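Long-range contact in YcaO (Methanopyrus kandleri, PDB 6CIB), which binds ADP and magnesium and probably carries out ATP-dependent thioamidation of peptide backbones, as a YcaO-family protein: residues G10-W22 against A150-L163. Numbering follows the deposited sequence.
Sequences GFRAFLPKETLRW and AGRLREEAVIQGLL. With ADP (adenosine-5'-diphosphate), chain G.
Bends at chi2 (-74°) and chi3 (-60°) place the R152 guanidinium between F14 and W22, while E156, extended beyond CG, reaches to R12 and A13. One guanidinium face lies on the F14 ring, the opposite face on the W22 indole. Both are cation-pi stacks; R152 CZ is 3.7 Å from the F14 centroid. In plane, NH1 of R152 donates to OG1 of T19 (3.1 Å), which, with the two stacks, helps fix its rotation.

OE1 of E156 accepts a hydrogen bond from the backbone N of A13 (2.9 Å) through its anti lone pair. OE2 is met from opposite faces by N of R152 and by NH1 of R12, the latter a 3.1 Å salt bridge. One face of the R12 guanidinium lies on the adenine, and its NH2 donates to O2' of ADP (3.0 Å). With an alanine at E156, the N-H groups of A13 and R152 would lose their acceptors and R12, its carboxylate mate gone, would probably be held less firmly on the adenine.

F11 packs on I159 and L163. The contact joins the N-terminal loop and helix 16-25 to the end of strand 148-150 and the start of helix 154-177. T19 touches helix 68-85, and F11 helix 313-325.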
loop_
_atom_site.group_PDB
_atom_site.type_symbol
_atom_site.label_atom_id
_atom_site.label_comp_id
_atom_site.label_asym_id
_atom_site.label_seq_id
_atom_site.Cartn_x
_atom_site.Cartn_y
_atom_site.Cartn_z
ATOM N N GLY A 10 -8.321 -6.506 -5.069
ATOM C CA GLY A 10 -7.323 -6.051 -6.040
ATOM C C GLY A 10 -7.577 -6.710 -7.393
ATOM O O GLY A 10 -8.503 -7.520 -7.522
ATOM N N PHE A 11 -6.755 -6.368 -8.388
ATOM C CA PHE A 11 -6.908 -6.861 -9.764
ATOM C C PHE A 11 -6.027 -8.083 -9.998
ATOM O O PHE A 11 -4.797 -7.991 -10.013
ATOM C CB PHE A 11 -6.592 -5.752 -10.774
ATOM C CG PHE A 11 -7.406 -4.507 -10.579
ATOM C CD1 PHE A 11 -8.712 -4.418 -11.085
ATOM C CD2 PHE A 11 -6.875 -3.415 -9.888
ATOM C CE1 PHE A 11 -9.466 -3.264 -10.895
ATOM C CE2 PHE A 11 -7.618 -2.263 -9.702
ATOM C CZ PHE A 11 -8.912 -2.183 -10.207
ATOM N N ARG A 12 -6.676 -9.230 -10.171
ATOM C CA ARG A 12 -5.999 -10.523 -10.145
ATOM C C ARG A 12 -6.341 -11.408 -11.342
ATOM O O ARG A 12 -7.480 -11.426 -11.812
ATOM C CB ARG A 12 -6.305 -11.264 -8.830
ATOM C CG ARG A 12 -5.977 -10.505 -7.540
ATOM C CD ARG A 12 -4.479 -10.228 -7.397
ATOM N NE ARG A 12 -4.187 -9.332 -6.274
ATOM C CZ ARG A 12 -2.965 -8.945 -5.907
ATOM N NH1 ARG A 12 -1.884 -9.381 -6.549
ATOM N NH2 ARG A 12 -2.821 -8.121 -4.877
ATOM N N ALA A 13 -5.335 -12.137 -11.815
ATOM C CA ALA A 13 -5.459 -13.033 -12.967
ATOM C C ALA A 13 -5.911 -14.441 -12.565
ATOM O O ALA A 13 -6.174 -15.285 -13.427
ATOM C CB ALA A 13 -4.134 -13.087 -13.722
ATOM N N PHE A 14 -6.005 -14.678 -11.253
ATOM C CA PHE A 14 -6.414 -15.962 -10.686
ATOM C C PHE A 14 -7.416 -15.732 -9.560
ATOM O O PHE A 14 -7.399 -14.679 -8.896
ATOM C CB PHE A 14 -5.190 -16.738 -10.161
ATOM C CG PHE A 14 -4.160 -17.029 -11.219
ATOM C CD1 PHE A 14 -3.147 -16.110 -11.503
ATOM C CD2 PHE A 14 -4.214 -18.221 -11.954
ATOM C CE1 PHE A 14 -2.207 -16.359 -12.506
ATOM C CE2 PHE A 14 -3.270 -18.481 -12.949
ATOM C CZ PHE A 14 -2.268 -17.548 -13.227
ATOM N N LEU A 15 -8.296 -16.710 -9.356
ATOM C CA LEU A 15 -9.178 -16.722 -8.192
ATOM C C LEU A 15 -8.339 -17.001 -6.937
ATOM O O LEU A 15 -7.406 -17.809 -6.994
ATOM C CB LEU A 15 -10.294 -17.758 -8.351
ATOM C CG LEU A 15 -11.283 -17.582 -9.523
ATOM C CD1 LEU A 15 -12.233 -18.772 -9.598
ATOM C CD2 LEU A 15 -12.061 -16.266 -9.450
ATOM N N PRO A 16 -8.643 -16.312 -5.813
ATOM C CA PRO A 16 -7.899 -16.527 -4.555
ATOM C C PRO A 16 -7.786 -17.990 -4.120
ATOM O O PRO A 16 -6.734 -18.386 -3.620
ATOM C CB PRO A 16 -8.693 -15.702 -3.542
ATOM C CG PRO A 16 -9.170 -14.547 -4.362
ATOM C CD PRO A 16 -9.565 -15.167 -5.688
ATOM N N LYS A 17 -8.842 -18.781 -4.317
ATOM C CA LYS A 17 -8.798 -20.218 -4.004
ATOM C C LYS A 17 -7.692 -20.952 -4.775
ATOM O O LYS A 17 -7.016 -21.802 -4.204
ATOM C CB LYS A 17 -10.172 -20.884 -4.193
ATOM C CG LYS A 17 -10.675 -20.956 -5.627
ATOM C CD LYS A 17 -12.040 -21.615 -5.704
ATOM C CE LYS A 17 -12.515 -21.690 -7.146
ATOM N NZ LYS A 17 -13.810 -22.421 -7.205
ATOM N N GLU A 18 -7.503 -20.586 -6.048
ATOM C CA GLU A 18 -6.440 -21.131 -6.898
ATOM C C GLU A 18 -5.062 -20.728 -6.371
ATOM O O GLU A 18 -4.163 -21.562 -6.247
ATOM C CB GLU A 18 -6.622 -20.665 -8.349
ATOM C CG GLU A 18 -7.606 -21.508 -9.144
ATOM C CD GLU A 18 -8.527 -20.703 -10.056
ATOM O OE1 GLU A 18 -8.102 -19.702 -10.701
ATOM O OE2 GLU A 18 -9.712 -21.102 -10.140
ATOM N N THR A 19 -4.920 -19.446 -6.049
ATOM C CA THR A 19 -3.673 -18.894 -5.527
ATOM C C THR A 19 -3.288 -19.508 -4.183
ATOM O O THR A 19 -2.116 -19.801 -3.968
ATOM C CB THR A 19 -3.733 -17.350 -5.483
ATOM O OG1 THR A 19 -3.960 -16.884 -6.812
ATOM C CG2 THR A 19 -2.420 -16.732 -4.960
ATOM N N LEU A 20 -4.266 -19.726 -3.304
ATOM C CA LEU A 20 -3.996 -20.373 -2.017
ATOM C C LEU A 20 -3.473 -21.800 -2.212
ATOM O O LEU A 20 -2.503 -22.209 -1.556
ATOM C CB LEU A 20 -5.223 -20.355 -1.088
ATOM C CG LEU A 20 -5.022 -20.798 0.378
ATOM C CD1 LEU A 20 -3.806 -20.157 1.054
ATOM C CD2 LEU A 20 -6.271 -20.546 1.201
ATOM N N ARG A 21 -4.103 -22.532 -3.129
ATOM C CA ARG A 21 -3.706 -23.905 -3.446
ATOM C C ARG A 21 -2.257 -23.923 -3.939
ATOM O O ARG A 21 -1.468 -24.770 -3.523
ATOM C CB ARG A 21 -4.680 -24.502 -4.476
ATOM C CG ARG A 21 -4.447 -25.957 -4.852
ATOM C CD ARG A 21 -5.675 -26.597 -5.503
ATOM N NE ARG A 21 -6.255 -25.785 -6.572
ATOM C CZ ARG A 21 -7.514 -25.342 -6.615
ATOM N NH1 ARG A 21 -8.386 -25.636 -5.658
ATOM N NH2 ARG A 21 -7.908 -24.607 -7.644
ATOM N N TRP A 22 -1.930 -22.948 -4.788
ATOM C CA TRP A 22 -0.599 -22.729 -5.349
ATOM C C TRP A 22 0.446 -22.340 -4.279
ATOM O O TRP A 22 1.556 -22.885 -4.275
ATOM C CB TRP A 22 -0.727 -21.674 -6.454
ATOM C CG TRP A 22 0.527 -21.197 -7.134
ATOM C CD1 TRP A 22 1.135 -21.749 -8.232
ATOM C CD2 TRP A 22 1.282 -20.025 -6.807
ATOM N NE1 TRP A 22 2.237 -21.004 -8.590
ATOM C CE2 TRP A 22 2.349 -19.940 -7.736
ATOM C CE3 TRP A 22 1.169 -19.039 -5.810
ATOM C CZ2 TRP A 22 3.300 -18.912 -7.696
ATOM C CZ3 TRP A 22 2.122 -18.010 -5.769
ATOM C CH2 TRP A 22 3.171 -17.961 -6.707
ATOM N N ALA A 150 3.821 -8.083 -4.170
ATOM C CA ALA A 150 3.922 -9.394 -4.793
ATOM C C ALA A 150 2.646 -9.665 -5.591
ATOM O O ALA A 150 1.611 -9.031 -5.357
ATOM C CB ALA A 150 4.129 -10.459 -3.730
ATOM N N GLY A 151 2.738 -10.580 -6.554
ATOM C CA GLY A 151 1.573 -11.076 -7.281
ATOM C C GLY A 151 1.844 -12.416 -7.937
ATOM O O GLY A 151 2.956 -12.939 -7.860
ATOM N N ARG A 152 0.827 -12.978 -8.585
ATOM C CA ARG A 152 1.025 -14.165 -9.416
ATOM C C ARG A 152 1.735 -13.782 -10.716
ATOM O O ARG A 152 2.459 -14.593 -11.294
ATOM C CB ARG A 152 -0.304 -14.847 -9.725
ATOM C CG ARG A 152 -0.990 -15.521 -8.545
ATOM C CD ARG A 152 -0.339 -16.825 -8.112
ATOM N NE ARG A 152 -0.306 -17.849 -9.160
ATOM C CZ ARG A 152 -1.272 -18.730 -9.414
ATOM N NH1 ARG A 152 -2.403 -18.742 -8.719
ATOM N NH2 ARG A 152 -1.102 -19.614 -10.386
ATOM N N LEU A 153 1.519 -12.540 -11.157
ATOM C CA LEU A 153 2.174 -11.988 -12.334
ATOM C C LEU A 153 2.779 -10.653 -11.985
ATOM O O LEU A 153 2.314 -9.976 -11.062
ATOM C CB LEU A 153 1.185 -11.823 -13.498
ATOM C CG LEU A 153 0.415 -13.053 -14.021
ATOM C CD1 LEU A 153 -0.589 -12.610 -15.065
ATOM C CD2 LEU A 153 1.331 -14.116 -14.618
ATOM N N ARG A 154 3.806 -10.265 -12.737
ATOM C CA ARG A 154 4.476 -8.995 -12.506
ATOM C C ARG A 154 3.506 -7.811 -12.640
ATOM O O ARG A 154 3.596 -6.864 -11.857
ATOM C CB ARG A 154 5.765 -8.878 -13.355
ATOM C CG ARG A 154 5.683 -8.180 -14.701
ATOM C CD ARG A 154 6.285 -6.785 -14.613
ATOM N NE ARG A 154 6.510 -6.183 -15.927
ATOM C CZ ARG A 154 5.939 -5.068 -16.385
ATOM N NH1 ARG A 154 5.090 -4.364 -15.652
ATOM N NH2 ARG A 154 6.234 -4.640 -17.601
ATOM N N GLU A 155 2.547 -7.908 -13.572
ATOM C CA GLU A 155 1.521 -6.867 -13.768
ATOM C C GLU A 155 0.665 -6.650 -12.519
ATOM O O GLU A 155 0.396 -5.504 -12.162
ATOM C CB GLU A 155 0.616 -7.158 -14.968
ATOM C CG GLU A 155 1.277 -6.932 -16.327
ATOM C CD GLU A 155 2.047 -8.142 -16.827
ATOM O OE1 GLU A 155 2.219 -9.136 -16.076
ATOM O OE2 GLU A 155 2.483 -8.107 -17.993
ATOM N N GLU A 156 0.262 -7.747 -11.870
ATOM C CA GLU A 156 -0.479 -7.695 -10.594
ATOM C C GLU A 156 0.275 -6.880 -9.554
ATOM O O GLU A 156 -0.301 -6.006 -8.913
ATOM C CB GLU A 156 -0.680 -9.101 -10.032
ATOM C CG GLU A 156 -1.813 -9.908 -10.630
ATOM C CD GLU A 156 -2.060 -11.189 -9.863
ATOM O OE1 GLU A 156 -2.936 -11.967 -10.281
ATOM O OE2 GLU A 156 -1.382 -11.422 -8.827
ATOM N N ALA A 157 1.562 -7.191 -9.394
ATOM C CA ALA A 157 2.449 -6.527 -8.435
ATOM C C ALA A 157 2.692 -5.059 -8.802
ATOM O O ALA A 157 2.678 -4.193 -7.926
ATOM C CB ALA A 157 3.764 -7.295 -8.330
ATOM N N VAL A 158 2.904 -4.778 -10.090
ATOM C CA VAL A 158 3.068 -3.387 -10.561
ATOM C C VAL A 158 1.834 -2.534 -10.265
ATOM O O VAL A 158 1.959 -1.447 -9.688
ATOM C CB VAL A 158 3.490 -3.296 -12.050
ATOM C CG1 VAL A 158 3.520 -1.844 -12.529
ATOM C CG2 VAL A 158 4.865 -3.905 -12.236
ATOM N N ILE A 159 0.655 -3.039 -10.623
ATOM C CA ILE A 159 -0.618 -2.351 -10.337
ATOM C C ILE A 159 -0.753 -2.061 -8.832
ATOM O O ILE A 159 -1.008 -0.918 -8.448
ATOM C CB ILE A 159 -1.845 -3.146 -10.861
ATOM C CG1 ILE A 159 -1.864 -3.151 -12.398
ATOM C CG2 ILE A 159 -3.157 -2.579 -10.303
ATOM C CD1 ILE A 159 -2.670 -4.277 -13.010
ATOM N N GLN A 160 -0.571 -3.099 -8.009
ATOM C CA GLN A 160 -0.687 -2.987 -6.553
ATOM C C GLN A 160 0.312 -1.975 -5.970
ATOM O O GLN A 160 -0.078 -1.101 -5.188
ATOM C CB GLN A 160 -0.517 -4.364 -5.892
ATOM C CG GLN A 160 -0.834 -4.413 -4.395
ATOM C CD GLN A 160 -2.322 -4.555 -4.098
ATOM O OE1 GLN A 160 -3.155 -4.618 -5.010
ATOM N NE2 GLN A 160 -2.664 -4.618 -2.812
ATOM N N GLY A 161 1.585 -2.105 -6.353
ATOM C CA GLY A 161 2.649 -1.195 -5.902
ATOM C C GLY A 161 2.436 0.261 -6.276
ATOM O O GLY A 161 2.688 1.154 -5.466
ATOM N N LEU A 162 1.963 0.488 -7.505
ATOM C CA LEU A 162 1.714 1.841 -8.023
ATOM C C LEU A 162 0.522 2.507 -7.338
ATOM O O LEU A 162 0.611 3.668 -6.937
ATOM C CB LEU A 162 1.504 1.801 -9.531
ATOM C CG LEU A 162 1.533 3.101 -10.333
ATOM C CD1 LEU A 162 2.867 3.819 -10.175
ATOM C CD2 LEU A 162 1.257 2.794 -11.801
ATOM N N LEU A 163 -0.577 1.765 -7.202
ATOM C CA LEU A 163 -1.736 2.223 -6.444
ATOM C C LEU A 163 -1.383 2.592 -5.005
ATOM O O LEU A 163 -1.846 3.618 -4.506
ATOM C CB LEU A 163 -2.893 1.206 -6.512
ATOM C CG LEU A 163 -3.609 1.099 -7.884
ATOM C CD1 LEU A 163 -4.661 0.000 -7.874
ATOM C CD2 LEU A 163 -4.224 2.421 -8.340
HETATM P PB ADP G . -1.839 -4.422 0.565
HETATM O O1B ADP G . -1.011 -4.605 -0.689
HETATM O O2B ADP G . -2.581 -3.102 0.641
HETATM O O3B ADP G . -1.149 -4.807 1.853
HETATM P PA ADP G . -3.214 -6.976 0.683
HETATM O O1A ADP G . -4.431 -7.394 -0.095
HETATM O O2A ADP G . -3.269 -7.153 2.177
HETATM O O3A ADP G . -3.075 -5.428 0.324
HETATM O "O5'" ADP G . -1.943 -7.741 0.065
HETATM C "C5'" ADP G . -0.709 -8.041 0.742
HETATM C "C4'" ADP G . 0.304 -8.595 -0.278
HETATM O "O4'" ADP G . -0.220 -9.781 -0.895
HETATM C "C3'" ADP G . 0.585 -7.641 -1.443
HETATM O "O3'" ADP G . 1.923 -7.852 -1.935
HETATM C "C2'" ADP G . -0.410 -8.072 -2.504
HETATM O "O2'" ADP G . -0.012 -7.689 -3.818
HETATM C "C1'" ADP G . -0.442 -9.584 -2.303
HETATM N N9 ADP G . -1.737 -10.200 -2.668
HETATM C C8 ADP G . -2.917 -9.952 -2.070
HETATM N N7 ADP G . -3.908 -10.673 -2.642
HETATM C C5 ADP G . -3.363 -11.418 -3.609
HETATM C C6 ADP G . -3.866 -12.409 -4.588
HETATM N N6 ADP G . -5.179 -12.739 -4.616
HETATM N N1 ADP G . -2.966 -12.957 -5.443
HETATM C C2 ADP G . -1.650 -12.631 -5.420
HETATM N N3 ADP G . -1.127 -11.740 -4.547
HETATM C C4 ADP G . -1.924 -11.111 -3.630
HETATM O O HOH W 1 -4.545 -4.563 -7.448
HETATM O O HOH W 2 -3.053 -6.143 -8.956
HETATM O O HOH W 3 -4.881 -6.960 -2.835
#